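Local coordinates for glutathione S-transferase (Bombyx mori, PDB 5ZFG), which metabolises the insecticide diazinon and probably acts as a glutathione transferase, joining glutathione to electrophilic compounds, at residues Y6-G11 against K52-L57; V17-V22 against K199-A204. All coordinates share one frame; numbering follows the deposited sequence.

Contact 1: Y6-G11 against K52-L57; sequences YAVSDG and KEIPVL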
ATOM      1  N   TYR B   6     -17.782   6.267   4.670  1.00  4.34           N
ATOM      2  CA  TYR B   6     -17.926   5.648   5.983  1.00  7.48           C
ATOM      3  C   TYR B   6     -16.590   5.739   6.713  1.00  7.44           C
ATOM      4  O   TYR B   6     -15.595   5.166   6.261  1.00  7.73           O
ATOM      5  CB  TYR B   6     -18.393   4.201   5.835  1.00  7.28           C
ATOM      6  CG  TYR B   6     -19.774   4.122   5.211  1.00 10.21           C
ATOM      7  CD1 TYR B   6     -20.901   3.970   6.006  1.00 13.26           C
ATOM      8  CD2 TYR B   6     -19.954   4.251   3.834  1.00  9.72           C
ATOM      9  CE1 TYR B   6     -22.167   3.918   5.448  1.00 14.34           C
ATOM     10  CE2 TYR B   6     -21.225   4.201   3.260  1.00 13.49           C
ATOM     11  CZ  TYR B   6     -22.326   4.030   4.078  1.00 13.81           C
ATOM     12  OH  TYR B   6     -23.600   3.987   3.529  1.00 15.18           O
ATOM     13  N   ALA B   7     -16.564   6.478   7.823  1.00  4.96           N
ATOM     14  CA  ALA B   7     -15.315   6.880   8.465  1.00  8.38           C
ATOM     15  C   ALA B   7     -15.477   6.818   9.979  1.00  9.35           C
ATOM     16  O   ALA B   7     -16.592   6.696  10.491  1.00 10.31           O
ATOM     17  CB  ALA B   7     -14.915   8.303   8.036  1.00 13.84           C
ATOM     18  N   VAL B   8     -14.353   6.921  10.706  1.00  8.46           N
ATOM     19  CA  VAL B   8     -14.366   7.015  12.161  0.63  8.34           C
ATOM     20  C   VAL B   8     -13.606   8.272  12.575  1.00 12.53           C
ATOM     21  O   VAL B   8     -12.587   8.628  11.971  1.00  9.23           O
ATOM     22  CB  VAL B   8     -13.790   5.734  12.818  0.63 11.10           C
ATOM     23  CG1 VAL B   8     -12.269   5.614  12.636  0.63  8.23           C
ATOM     24  CG2 VAL B   8     -14.176   5.668  14.287  0.63 11.03           C
ATOM     25  N   SER B   9     -14.111   8.937  13.618  1.00 11.68           N
ATOM     26  CA  SER B   9     -13.684  10.284  13.989  1.00 10.68           C
ATOM     27  C   SER B   9     -12.244  10.377  14.470  1.00  9.56           C
ATOM     28  O   SER B   9     -11.671  11.473  14.437  1.00 10.87           O
ATOM     29  CB  SER B   9     -14.605  10.817  15.088  1.00 13.54           C
ATOM     30  OG  SER B   9     -14.468  10.018  16.256  1.00 13.99           O
ATOM     31  N   ASP B  10     -11.646   9.278  14.925  1.00  8.74           N
ATOM     32  CA  ASP B  10     -10.298   9.317  15.471  1.00 13.93           C
ATOM     33  C   ASP B  10      -9.315   8.466  14.669  1.00 11.48           C
ATOM     34  O   ASP B  10      -8.233   8.142  15.170  1.00 16.15           O
ATOM     35  CB  ASP B  10     -10.316   8.881  16.939  1.00 13.48           C
ATOM     36  CG  ASP B  10     -10.874   7.475  17.140  1.00 23.74           C
ATOM     37  OD1 ASP B  10     -11.318   6.826  16.158  1.00 20.59           O
ATOM     38  OD2 ASP B  10     -10.868   7.014  18.301  1.00 25.85           O
ATOM     39  N   GLY B  11      -9.656   8.104  13.435  1.00 11.91           N
ATOM     40  CA  GLY B  11      -8.841   7.184  12.669  1.00  7.94           C
ATOM     41  C   GLY B  11      -8.070   7.856  11.555  1.00  6.93           C
ATOM     42  O   GLY B  11      -8.650   8.415  10.625  1.00  7.67           O
ATOM     43  N   LYS B  52     -13.914  -5.435   6.518  1.00 11.31           N
ATOM     44  CA  LYS B  52     -14.444  -5.004   7.818  1.00 12.00           C
ATOM     45  C   LYS B  52     -13.586  -3.919   8.455  1.00  9.32           C
ATOM     46  O   LYS B  52     -13.428  -3.875   9.680  1.00 12.77           O
ATOM     47  CB  LYS B  52     -14.571  -6.178   8.793  1.00 13.86           C
ATOM     48  CG  LYS B  52     -15.243  -7.412   8.246  1.00 16.21           C
ATOM     49  CD  LYS B  52     -15.526  -8.379   9.416  1.00 28.13           C
ATOM     50  CE  LYS B  52     -16.584  -9.404   9.071  1.00 24.19           C
ATOM     51  NZ  LYS B  52     -17.890  -8.783   8.723  1.00 28.55           N
ATOM     52  N   GLU B  53     -13.016  -3.041   7.640  1.00  9.85           N
ATOM     53  CA  GLU B  53     -12.184  -1.975   8.156  1.00 10.23           C
ATOM     54  C   GLU B  53     -12.760  -0.642   7.703  1.00  8.16           C
ATOM     55  O   GLU B  53     -13.569  -0.573   6.779  1.00  9.03           O
ATOM     56  CB  GLU B  53     -10.728  -2.125   7.697  1.00 16.32           C
ATOM     57  CG  GLU B  53     -10.086  -3.427   8.193  1.00 16.85           C
ATOM     58  CD  GLU B  53      -8.812  -3.790   7.438  1.00 27.38           C
ATOM     59  OE1 GLU B  53      -8.571  -3.238   6.336  1.00 32.25           O
ATOM     60  OE2 GLU B  53      -8.052  -4.642   7.949  1.00 30.79           O
ATOM     61  N   ILE B  54     -12.300   0.412   8.365  1.00  8.55           N
ATOM     62  CA  ILE B  54     -12.759   1.780   8.116  1.00  7.21           C
ATOM     63  C   ILE B  54     -11.561   2.578   7.611  1.00  6.48           C
ATOM     64  O   ILE B  54     -10.490   2.497   8.231  1.00 10.84           O
ATOM     65  CB  ILE B  54     -13.326   2.377   9.415  1.00  9.81           C
ATOM     66  CG1 ILE B  54     -14.272   1.380  10.104  1.00 10.74           C
ATOM     67  CG2 ILE B  54     -13.974   3.722   9.197  1.00  7.47           C
ATOM     68  CD1 ILE B  54     -14.523   1.699  11.561  1.00 11.78           C
ATOM     69  N   PRO B  55     -11.686   3.428   6.570  1.00  5.98           N
ATOM     70  CA  PRO B  55     -12.917   3.814   5.875  1.00  6.37           C
ATOM     71  C   PRO B  55     -13.319   2.959   4.670  1.00  7.40           C
ATOM     72  O   PRO B  55     -12.551   2.117   4.192  1.00  8.06           O
ATOM     73  CB  PRO B  55     -12.594   5.239   5.416  1.00  7.12           C
ATOM     74  CG  PRO B  55     -11.139   5.165   5.059  1.00  7.48           C
ATOM     75  CD  PRO B  55     -10.548   4.277   6.149  1.00  5.46           C
ATOM     76  N   VAL B  56     -14.523   3.216   4.152  1.00  5.14           N
ATOM     77  CA  VAL B  56     -14.936   2.701   2.847  1.00  6.89           C
ATOM     78  C   VAL B  56     -15.732   3.793   2.143  1.00  6.70           C
ATOM     79  O   VAL B  56     -16.473   4.544   2.783  1.00  6.79           O
ATOM     80  CB  VAL B  56     -15.731   1.375   2.966  1.00  8.09           C
ATOM     81  CG1 VAL B  56     -17.040   1.540   3.764  1.00  7.96           C
ATOM     82  CG2 VAL B  56     -15.995   0.766   1.587  1.00 10.58           C
ATOM     83  N   LEU B  57     -15.521   3.919   0.837  1.00  5.99           N
ATOM     84  CA  LEU B  57     -16.206   4.897  -0.005  1.00  6.04           C
ATOM     85  C   LEU B  57     -17.304   4.219  -0.803  1.00  9.78           C
ATOM     86  O   LEU B  57     -17.115   3.120  -1.327  1.00 11.27           O
ATOM     87  CB  LEU B  57     -15.206   5.559  -0.959  1.00  8.20           C
ATOM     88  CG  LEU B  57     -15.670   6.745  -1.802  1.00 12.17           C
ATOM     89  CD1 LEU B  57     -15.712   8.021  -0.974  1.00 12.31           C
ATOM     90  CD2 LEU B  57     -14.749   6.911  -3.018  1.00  7.82           C
TER

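Contact 2: V17-V22 against K199-A204; sequences VRQALV and KISESA. With EDO (1,2-ethanediol), chain G.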
ATOM      1  N   VAL B  17      -8.573  10.678   4.028  1.00  4.48           N
ATOM      2  CA  VAL B  17      -9.515  10.720   2.918  1.00  4.92           C
ATOM      3  C   VAL B  17     -10.371  11.981   3.011  1.00  6.92           C
ATOM      4  O   VAL B  17     -10.624  12.650   2.005  1.00  5.30           O
ATOM      5  CB  VAL B  17     -10.380   9.447   2.868  1.00  5.35           C
ATOM      6  CG1 VAL B  17     -11.480   9.579   1.804  1.00  5.65           C
ATOM      7  CG2 VAL B  17      -9.522   8.192   2.555  1.00  5.56           C
ATOM      8  N   ARG B  18     -10.771  12.362   4.223  1.00  8.36           N
ATOM      9  CA  ARG B  18     -11.577  13.578   4.349  1.00  7.45           C
ATOM     10  C   ARG B  18     -10.791  14.813   3.923  1.00  5.03           C
ATOM     11  O   ARG B  18     -11.328  15.679   3.226  1.00  7.61           O
ATOM     12  CB  ARG B  18     -12.105  13.714   5.778  1.00  7.78           C
ATOM     13  CG  ARG B  18     -13.189  12.679   6.090  1.00  6.95           C
ATOM     14  CD  ARG B  18     -13.554  12.630   7.576  1.00  9.16           C
ATOM     15  NE  ARG B  18     -13.824  13.983   8.039  1.00 10.10           N
ATOM     16  CZ  ARG B  18     -13.544  14.442   9.252  1.00  7.84           C
ATOM     17  NH1 ARG B  18     -13.011  13.655  10.174  1.00  7.55           N
ATOM     18  NH2 ARG B  18     -13.798  15.707   9.541  1.00  9.93           N
ATOM     19  N   GLN B  19      -9.524  14.916   4.337  1.00  5.55           N
ATOM     20  CA  GLN B  19      -8.695  16.051   3.941  1.00  9.26           C
ATOM     21  C   GLN B  19      -8.564  16.137   2.422  1.00  8.78           C
ATOM     22  O   GLN B  19      -8.712  17.217   1.840  1.00  8.40           O
ATOM     23  CB  GLN B  19      -7.322  15.956   4.605  1.00  8.98           C
ATOM     24  CG  GLN B  19      -7.383  16.130   6.114  1.00  8.45           C
ATOM     25  CD  GLN B  19      -6.047  15.889   6.733  1.00 10.65           C
ATOM     26  OE1 GLN B  19      -5.377  14.894   6.417  1.00 11.40           O
ATOM     27  NE2 GLN B  19      -5.630  16.788   7.617  1.00 12.20           N
ATOM     28  N   ALA B  20      -8.333  15.002   1.755  1.00  8.65           N
ATOM     29  CA  ALA B  20      -8.252  15.016   0.299  1.00  8.55           C
ATOM     30  C   ALA B  20      -9.567  15.476  -0.339  1.00  8.88           C
ATOM     31  O   ALA B  20      -9.562  16.282  -1.278  1.00 10.09           O
ATOM     32  CB  ALA B  20      -7.867  13.630  -0.224  1.00  6.87           C
ATOM     33  N   LEU B  21     -10.702  14.941   0.132  1.00  7.26           N
ATOM     34  CA  LEU B  21     -11.992  15.344  -0.423  1.00  9.95           C
ATOM     35  C   LEU B  21     -12.220  16.837  -0.235  1.00 11.21           C
ATOM     36  O   LEU B  21     -12.706  17.516  -1.147  1.00 10.71           O
ATOM     37  CB  LEU B  21     -13.124  14.549   0.223  1.00  8.92           C
ATOM     38  CG  LEU B  21     -13.259  13.074  -0.180  1.00  5.77           C
ATOM     39  CD1 LEU B  21     -14.031  12.320   0.901  1.00  5.47           C
ATOM     40  CD2 LEU B  21     -13.928  12.927  -1.558  1.00  9.12           C
ATOM     41  N   VAL B  22     -11.850  17.363   0.935  1.00 11.90           N
ATOM     42  CA  VAL B  22     -12.012  18.790   1.209  1.00 12.22           C
ATOM     43  C   VAL B  22     -11.062  19.614   0.350  1.00 13.74           C
ATOM     44  O   VAL B  22     -11.469  20.610  -0.264  1.00 14.94           O
ATOM     45  CB  VAL B  22     -11.816  19.054   2.717  1.00 12.94           C
ATOM     46  CG1 VAL B  22     -11.696  20.550   3.019  1.00 12.94           C
ATOM     47  CG2 VAL B  22     -12.952  18.426   3.510  1.00  9.45           C
ATOM     48  N   LYS B 199      -7.535  21.353  10.827  1.00 13.74           N
ATOM     49  CA  LYS B 199      -8.668  21.246  11.748  1.00 14.62           C
ATOM     50  C   LYS B 199      -9.224  19.832  11.801  1.00 11.88           C
ATOM     51  O   LYS B 199      -9.700  19.394  12.853  1.00 11.63           O
ATOM     52  CB  LYS B 199      -9.786  22.207  11.339  1.00 20.50           C
ATOM     53  CG  LYS B 199      -9.797  23.525  12.084  1.00 34.47           C
ATOM     54  CD  LYS B 199     -11.146  24.215  11.917  1.00 39.22           C
ATOM     55  CE  LYS B 199     -11.245  25.466  12.775  1.00 45.07           C
ATOM     56  NZ  LYS B 199     -10.654  26.632  12.062  1.00 42.41           N
ATOM     57  N   ILE B 200      -9.205  19.122  10.670  1.00 11.82           N
ATOM     58  CA  ILE B 200      -9.664  17.735  10.631  1.00  9.24           C
ATOM     59  C   ILE B 200      -8.756  16.853  11.488  1.00  7.21           C
ATOM     60  O   ILE B 200      -9.230  16.035  12.286  1.00  9.85           O
ATOM     61  CB  ILE B 200      -9.734  17.246   9.168  1.00  7.09           C
ATOM     62  CG1 ILE B 200     -10.804  18.025   8.395  1.00  8.95           C
ATOM     63  CG2 ILE B 200     -10.038  15.741   9.109  1.00  9.34           C
ATOM     64  CD1 ILE B 200     -10.771  17.805   6.887  1.00  9.52           C
ATOM     65  N   SER B 201      -7.437  17.022  11.348  1.00  8.50           N
ATOM     66  CA  SER B 201      -6.500  16.276  12.192  1.00  6.29           C
ATOM     67  C   SER B 201      -6.630  16.678  13.655  1.00 10.57           C
ATOM     68  O   SER B 201      -6.562  15.830  14.555  1.00  9.34           O
ATOM     69  CB  SER B 201      -5.068  16.513  11.720  1.00 11.29           C
ATOM     70  OG  SER B 201      -4.875  16.176  10.363  1.00  9.02           O
ATOM     71  N   GLU B 202      -6.818  17.974  13.910  1.00 12.75           N
ATOM     72  CA  GLU B 202      -6.817  18.464  15.284  1.00 14.17           C
ATOM     73  C   GLU B 202      -8.013  17.936  16.062  1.00  9.31           C
ATOM     74  O   GLU B 202      -7.892  17.600  17.243  1.00 15.11           O
ATOM     75  CB  GLU B 202      -6.812  19.990  15.290  1.00 15.43           C
ATOM     76  CG  GLU B 202      -6.515  20.589  16.652  1.00 19.97           C
ATOM     77  CD  GLU B 202      -6.465  22.095  16.583  1.00 40.72           C
ATOM     78  OE1 GLU B 202      -7.535  22.704  16.361  1.00 46.38           O
ATOM     79  OE2 GLU B 202      -5.357  22.665  16.711  1.00 44.34           O
ATOM     80  N   SER B 203      -9.175  17.853  15.422  1.00 10.64           N
ATOM     81  CA  SER B 203     -10.351  17.320  16.104  0.54 13.94           C
ATOM     82  C   SER B 203     -10.119  15.882  16.552  1.00 16.68           C
ATOM     83  O   SER B 203     -10.511  15.493  17.660  1.00 13.57           O
ATOM     84  CB  SER B 203     -11.569  17.417  15.186  0.54 15.08           C
ATOM     85  OG  SER B 203     -12.699  16.791  15.759  0.54 16.17           O
ATOM     86  N   ALA B 204      -9.478  15.072  15.701  1.00 11.98           N
ATOM     87  CA  ALA B 204      -9.132  13.713  16.105  1.00 10.81           C
ATOM     88  C   ALA B 204      -8.068  13.717  17.197  1.00 11.25           C
ATOM     89  O   ALA B 204      -8.138  12.915  18.132  1.00 13.84           O
ATOM     90  CB  ALA B 204      -8.637  12.909  14.902  1.00 10.86           C
TER
HETATM   91  C1  EDO G 301     -14.545  17.209   6.581  0.86 18.86           C
HETATM   92  O1  EDO G 301     -15.466  16.112   6.691  0.86 11.59           O
HETATM   93  C2  EDO G 301     -14.749  18.255   7.680  0.86 14.57           C
HETATM   94  O2  EDO G 301     -14.532  19.587   7.154  0.86 23.85           O
HETATM   95  O   HOH W   1     -11.718  15.418  12.314  1.00 14.24           O

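Contact 1: Y6-G11 against K52-L57
Y6 and V56 face each other as an antiparallel hydrogen-bonded pair, tied in both directions: Y6 N gives its hydrogen to V56 O at 2.9 Å, nearly straight at 163°, and V56 N returns one to Y6 O at 3.1 Å. Their side chains lie side by side on the same face of the sheet, with Y6 CB 3.6 Å from V56 CG1. Because CG of Y6 stands anti to its own carbonyl carbon (chi1 -64°), the ring starts out beside the backbone N, and its edge atom CD2 comes 3.6 Å from V56 O, which lies in the ring plane. M48 and V33 also touch this side chain. An alanine here would keep CB against V56 but would probably open a gap beside V56 CG1 and M48 where the ring now packs. Y6 O also lies 3.0 Å from CA of P55, the residue that follows a cis peptide bond. This cis-proline, placed just before strand 56-59, is a hallmark of the thioredoxin-like N-terminal domain of glutathione transferases. A7 turns its methyl away and hydrogen-bonds through its backbone to I31 of strand 29-32 and to V33 just beyond it. Across the contact it offers main chain instead: A7 CA rests 3.5 Å from I54 CG2. I54 CG2, anti to its own backbone N, reaches on to V8 CB at 4.1 Å; V8 N is hydrogen-bonded to S14 OG. From V8 the chain leaves I54 through a type I turn ending at G11, closed by a weak bond from G11 N to V8 O. S9 OG is hydrogen-bonded to E207, and G11 occupies the N-cap position of helix 12-23.

Contact 2: V17-V22 against K199-A204
R18, Q19 and V22 of helix 12-23 close around the side chain of I200 on helix 195-208, a contact between the thioredoxin-like N-terminal domain and the all-helical C-terminal domain of the glutathione transferase fold. The two short helical segments run nearly antiparallel, at 155°, with axes 10.3 Å apart. R18 leaves its helix with an extended chi2, then bends at chi3 (50°), which sets NE to one side. Its guanidinium lies with one face over the I200 branch methyl, CZ being 3.7 Å from I200 CG2, off centre toward the rim. A 1,2-ethanediol molecule, probably from the crystallisation liquor, takes a hydrogen bond from R18 NE to its O1 and packs its C1 against V22 CG2 and I200 CD1.

I200 has CG1 anti to the carbonyl carbon, and its extended chi2 (169°) carries CD1 toward Q19 and V22. CD1 reaches both Q19 CG, at 3.9 Å, and V22 CG2, at 4.1 Å. Q19, stretched beyond CG, runs alongside I200 with the two side chains pointing opposite ways, and puts its amide deep in the interface. There Q19 NE2 donates to L197 O and lies 2.9 Å from S201 OG, while N165 ND2 donates to Q19 OE1 and N165 OD1 accepts from the S201 hydroxyl, so one asparagine of helix 160-172 serves both residues. On the R18 side a water accepts from R18 NH1 at 3.1 Å and donates to I200 O at 2.6 Å.

The centres of contacts 1 and 2 are 13 Å apart, and the chain leads directly from one to the other: strand 3-7 passes through the turn at V8-G11 into helix 12-23. That turn bridges them directly, since S9 O lies 3.4 Å from A204 CB and D10 CA 4.0 Å from the same methyl. Separately, P55 CG packs 4.2 Å from V17 CG2, placing the cis-proline against the first helix. An acetate, probably from the crystallisation liquor, lies about 4 Å from the P55 side chain; in glutathione transferases the cis-proline loop borders the glutathione site, so contact 1 is likely to be the nearer of the two to it.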